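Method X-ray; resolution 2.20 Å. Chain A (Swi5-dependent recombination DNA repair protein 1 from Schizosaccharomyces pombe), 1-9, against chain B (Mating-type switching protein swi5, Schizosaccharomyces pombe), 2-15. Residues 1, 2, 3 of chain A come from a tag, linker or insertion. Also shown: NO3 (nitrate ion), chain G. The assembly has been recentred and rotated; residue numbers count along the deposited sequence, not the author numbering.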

# COMPACT_ATOMS: atom_id res chain seq x y z
N GLY A 1 4.48 -11.24 -51.35
CA GLY A 1 4.80 -11.67 -49.96
C GLY A 1 3.69 -11.40 -48.96
O GLY A 1 2.70 -10.77 -49.29
N HIS A 2 3.86 -11.91 -47.74
CA HIS A 2 2.93 -11.63 -46.65
C HIS A 2 3.54 -11.25 -45.29
O HIS A 2 2.79 -11.00 -44.34
CB HIS A 2 1.96 -12.82 -46.47
CG HIS A 2 2.62 -14.09 -46.03
ND1 HIS A 2 3.02 -15.05 -46.93
CD2 HIS A 2 2.93 -14.56 -44.81
CE1 HIS A 2 3.56 -16.06 -46.27
NE2 HIS A 2 3.52 -15.79 -44.98
N MET A 3 4.88 -11.19 -45.18
CA MET A 3 5.53 -10.89 -43.89
C MET A 3 5.31 -9.48 -43.44
O MET A 3 5.33 -9.23 -42.25
CB MET A 3 7.05 -11.13 -43.90
CG MET A 3 7.46 -12.58 -43.89
SD MET A 3 6.83 -13.48 -42.47
CE MET A 3 7.78 -12.70 -41.16
N GLN A 4 5.12 -8.54 -44.37
CA GLN A 4 4.80 -7.17 -43.95
C GLN A 4 3.46 -7.21 -43.28
O GLN A 4 3.27 -6.55 -42.26
CB GLN A 4 4.88 -6.14 -45.11
CG GLN A 4 6.33 -5.95 -45.60
CD GLN A 4 6.49 -4.95 -46.77
OE1 GLN A 4 5.65 -4.10 -47.02
NE2 GLN A 4 7.60 -5.06 -47.45
N LEU A 5 2.53 -8.01 -43.80
CA LEU A 5 1.19 -8.06 -43.18
C LEU A 5 1.21 -8.72 -41.79
O LEU A 5 0.50 -8.30 -40.89
CB LEU A 5 0.16 -8.77 -44.08
CG LEU A 5 -0.45 -8.00 -45.24
CD1 LEU A 5 -1.04 -9.01 -46.23
CD2 LEU A 5 -1.51 -6.96 -44.83
N LEU A 6 2.00 -9.79 -41.66
CA LEU A 6 2.14 -10.50 -40.41
C LEU A 6 2.74 -9.59 -39.35
O LEU A 6 2.35 -9.62 -38.18
CB LEU A 6 3.05 -11.72 -40.55
CG LEU A 6 2.37 -13.04 -40.95
CD1 LEU A 6 3.44 -14.09 -41.15
CD2 LEU A 6 1.36 -13.47 -39.89
N SER A 7 3.70 -8.80 -39.76
CA SER A 7 4.36 -7.91 -38.83
C SER A 7 3.41 -6.79 -38.42
O SER A 7 3.38 -6.38 -37.28
CB SER A 7 5.65 -7.38 -39.44
OG SER A 7 6.07 -6.29 -38.67
N ARG A 8 2.58 -6.35 -39.34
CA ARG A 8 1.61 -5.30 -39.03
C ARG A 8 0.47 -5.86 -38.17
O ARG A 8 -0.00 -5.16 -37.30
CB ARG A 8 1.09 -4.68 -40.31
CG ARG A 8 0.10 -3.58 -40.16
CD ARG A 8 -0.27 -3.01 -41.56
NE ARG A 8 -1.29 -1.99 -41.45
CZ ARG A 8 -1.04 -0.70 -41.21
NH1 ARG A 8 0.22 -0.25 -41.07
NH2 ARG A 8 -2.05 0.16 -41.12
N ARG A 9 0.05 -7.10 -38.40
CA ARG A 9 -0.95 -7.69 -37.50
C ARG A 9 -0.46 -7.68 -36.04
O ARG A 9 -1.21 -7.35 -35.14
CB ARG A 9 -1.30 -9.11 -37.90
CG ARG A 9 -2.33 -9.79 -36.98
CD ARG A 9 -2.80 -11.17 -37.55
NE ARG A 9 -1.74 -12.16 -37.50
CZ ARG A 9 -1.86 -13.45 -37.85
NH1 ARG A 9 -3.01 -13.96 -38.28
NH2 ARG A 9 -0.79 -14.25 -37.75
N NO3 G . 3.52 -8.25 -47.65
O1 NO3 G . 2.43 -8.61 -46.84
O2 NO3 G . 4.78 -8.75 -47.37
O3 NO3 G . 3.36 -7.40 -48.75
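Chain B 2-15: EKSQLESRVHLLEQ

The centre of the contact is Leu A5, whose side chain enters a hole on the chain B helix formed by Lys B3, Leu B6, Glu B7 and Val B10. This set follows the i, i+3, i+4, i+7 spacing of a helical surface, so chain B presents successive turns of one face to a single leucine. Leu A5 CB lies 3.5 Å from Leu B6 CD2, and Leu A5 CD2 is 4.1 Å from Val B10 CG2. The other walls of the hole are aliphatic parts of charged side chains: Leu A5 CD1 packs 3.7 Å from Glu B7 CG and 3.9 Å from Lys B3 CG. Leu B6, with chi1 t and chi2 p, also reaches the neighbouring leucine, its CD2 lying 4.1 Å from Leu A6 CG.

The backbones that carry these residues are both helical. Chain B is helical from Lys B3 through Gln B15, with phi and psi close to -63° and -41° along most of its length and Glu B2 at the N-cap; chain A is helical from Met A3 through Arg A9, with His A2 at its N-cap. Both helices continue beyond these stretches. They run in the same general direction, their axes crossing at 30° with a closest approach of 9.7 Å. In register, Lys B3 lies nearest His A2, Glu B7 nearest Leu A5 and Val B10 nearest Arg A9, the last pair with its CA atoms 5.5 Å apart.

Toward the C-terminal end, the apolar strip of chain B is covered by the arginines of chain A. Leu B13 CD1 approaches Arg A9 CG to 3.6 Å, while Leu B6 CD1 lies over one face of the Arg A9 guanidinium, 3.9 Å from NH1. Arg A8 extends with chi1 to chi3 all t, and its guanidinium meets Glu B14 in a salt bridge. Glu B14 OE2 accepts hydrogen bonds from Arg A8 NH2 at 2.6 Å and from Arg A8 NE at 3.0 Å, so one carboxylate oxygen serves two donors at the guanidinium edge. Glu B14 OE1 accepts a 2.8 Å hydrogen bond from His B11 ND1 within chain B.

At the other end, the extended side chain of Lys B3 carries its ammonium to the tag-derived start of chain A, where NZ donates a 2.7 Å hydrogen bond to Gly A1 O. Close by, a nitrate ion accepts hydrogen bonds from the backbone at the start of the chain A helix, with Gln A4 N 3.0 Å from nitrate O2 and Leu A5 N 3.1 Å from nitrate O1.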

# COMPACT_ATOMS: atom_id res chain seq x y z
N GLU B 2 -4.83 -17.60 -46.60
CA GLU B 2 -4.44 -16.86 -47.81
C GLU B 2 -4.09 -15.41 -47.43
O GLU B 2 -4.48 -14.91 -46.36
CB GLU B 2 -5.57 -16.82 -48.84
CG GLU B 2 -6.20 -18.17 -49.21
CD GLU B 2 -5.30 -19.01 -50.09
OE1 GLU B 2 -4.16 -19.29 -49.68
OE2 GLU B 2 -5.75 -19.40 -51.19
N LYS B 3 -3.38 -14.74 -48.34
CA LYS B 3 -2.95 -13.36 -48.16
C LYS B 3 -4.19 -12.47 -47.99
O LYS B 3 -4.22 -11.63 -47.10
CB LYS B 3 -2.11 -12.88 -49.35
CG LYS B 3 -1.28 -11.67 -49.03
CD LYS B 3 -0.52 -11.14 -50.24
CE LYS B 3 -0.14 -9.68 -50.05
NZ LYS B 3 1.07 -9.36 -50.86
N SER B 4 -5.18 -12.69 -48.85
CA SER B 4 -6.50 -12.10 -48.77
C SER B 4 -7.12 -12.12 -47.39
O SER B 4 -7.62 -11.11 -46.90
CB SER B 4 -7.45 -12.86 -49.70
OG SER B 4 -7.33 -12.36 -51.01
N GLN B 5 -7.15 -13.31 -46.81
CA GLN B 5 -7.71 -13.49 -45.48
C GLN B 5 -6.90 -12.70 -44.46
O GLN B 5 -7.47 -12.10 -43.56
CB GLN B 5 -7.72 -14.96 -45.12
CG GLN B 5 -8.59 -15.82 -46.05
CD GLN B 5 -8.50 -17.31 -45.73
OE1 GLN B 5 -7.45 -17.83 -45.36
NE2 GLN B 5 -9.62 -18.00 -45.89
N LEU B 6 -5.58 -12.68 -44.62
CA LEU B 6 -4.73 -11.97 -43.68
C LEU B 6 -4.94 -10.44 -43.79
O LEU B 6 -5.02 -9.74 -42.79
CB LEU B 6 -3.26 -12.38 -43.90
CG LEU B 6 -2.28 -11.66 -42.99
CD1 LEU B 6 -2.65 -11.92 -41.54
CD2 LEU B 6 -0.84 -12.06 -43.29
N GLU B 7 -5.07 -9.95 -45.02
CA GLU B 7 -5.48 -8.56 -45.28
C GLU B 7 -6.78 -8.22 -44.60
O GLU B 7 -6.94 -7.13 -44.07
CB GLU B 7 -5.63 -8.30 -46.81
CG GLU B 7 -4.33 -7.92 -47.49
CD GLU B 7 -4.27 -8.19 -49.01
OE1 GLU B 7 -5.29 -8.60 -49.63
OE2 GLU B 7 -3.18 -7.93 -49.59
N SER B 8 -7.75 -9.14 -44.64
CA SER B 8 -9.00 -8.90 -43.94
C SER B 8 -8.81 -8.80 -42.45
O SER B 8 -9.35 -7.88 -41.84
CB SER B 8 -10.06 -9.94 -44.29
OG SER B 8 -10.51 -9.74 -45.62
N ARG B 9 -8.02 -9.68 -41.84
CA ARG B 9 -7.79 -9.55 -40.38
C ARG B 9 -7.08 -8.24 -40.03
O ARG B 9 -7.39 -7.60 -39.03
CB ARG B 9 -7.01 -10.74 -39.83
CG ARG B 9 -7.70 -12.10 -40.11
CD ARG B 9 -8.88 -12.28 -39.18
NE ARG B 9 -8.42 -12.37 -37.80
CZ ARG B 9 -9.19 -12.27 -36.73
NH1 ARG B 9 -10.51 -12.08 -36.83
NH2 ARG B 9 -8.62 -12.37 -35.53
N VAL B 10 -6.13 -7.84 -40.86
CA VAL B 10 -5.35 -6.63 -40.61
C VAL B 10 -6.29 -5.42 -40.71
O VAL B 10 -6.23 -4.55 -39.86
CB VAL B 10 -4.14 -6.51 -41.55
CG1 VAL B 10 -3.59 -5.08 -41.59
CG2 VAL B 10 -3.07 -7.51 -41.13
N HIS B 11 -7.20 -5.39 -41.69
CA HIS B 11 -8.12 -4.26 -41.82
C HIS B 11 -9.13 -4.22 -40.65
O HIS B 11 -9.45 -3.13 -40.16
CB HIS B 11 -8.88 -4.21 -43.19
CG HIS B 11 -8.01 -3.84 -44.38
ND1 HIS B 11 -7.17 -2.74 -44.39
CD2 HIS B 11 -7.88 -4.42 -45.61
CE1 HIS B 11 -6.55 -2.67 -45.56
NE2 HIS B 11 -6.97 -3.67 -46.32
N LEU B 12 -9.60 -5.36 -40.18
CA LEU B 12 -10.41 -5.38 -38.95
C LEU B 12 -9.66 -4.82 -37.72
O LEU B 12 -10.24 -4.09 -36.92
CB LEU B 12 -10.92 -6.78 -38.67
CG LEU B 12 -11.97 -7.25 -39.68
CD1 LEU B 12 -12.13 -8.77 -39.60
CD2 LEU B 12 -13.31 -6.48 -39.41
N LEU B 13 -8.37 -5.11 -37.61
CA LEU B 13 -7.59 -4.62 -36.48
C LEU B 13 -7.42 -3.10 -36.61
O LEU B 13 -7.39 -2.39 -35.61
CB LEU B 13 -6.22 -5.32 -36.45
CG LEU B 13 -6.28 -6.73 -35.84
CD1 LEU B 13 -5.03 -7.55 -36.23
CD2 LEU B 13 -6.43 -6.65 -34.31
N GLU B 14 -7.31 -2.61 -37.85
CA GLU B 14 -7.17 -1.20 -38.07
C GLU B 14 -8.42 -0.53 -37.57
O GLU B 14 -8.33 0.44 -36.86
CB GLU B 14 -6.92 -0.85 -39.54
CG GLU B 14 -5.50 -1.10 -39.99
CD GLU B 14 -5.30 -1.13 -41.50
OE1 GLU B 14 -6.26 -1.07 -42.30
OE2 GLU B 14 -4.12 -1.22 -41.91
N GLN B 15 -9.58 -1.07 -37.92
CA GLN B 15 -10.86 -0.47 -37.49
C GLN B 15 -11.09 -0.60 -35.99
O GLN B 15 -11.65 0.29 -35.37
CB GLN B 15 -12.01 -1.11 -38.22
CG GLN B 15 -11.95 -0.87 -39.71
CD GLN B 15 -12.94 -1.72 -40.45
OE1 GLN B 15 -12.55 -2.63 -41.19
NE2 GLN B 15 -14.22 -1.46 -40.24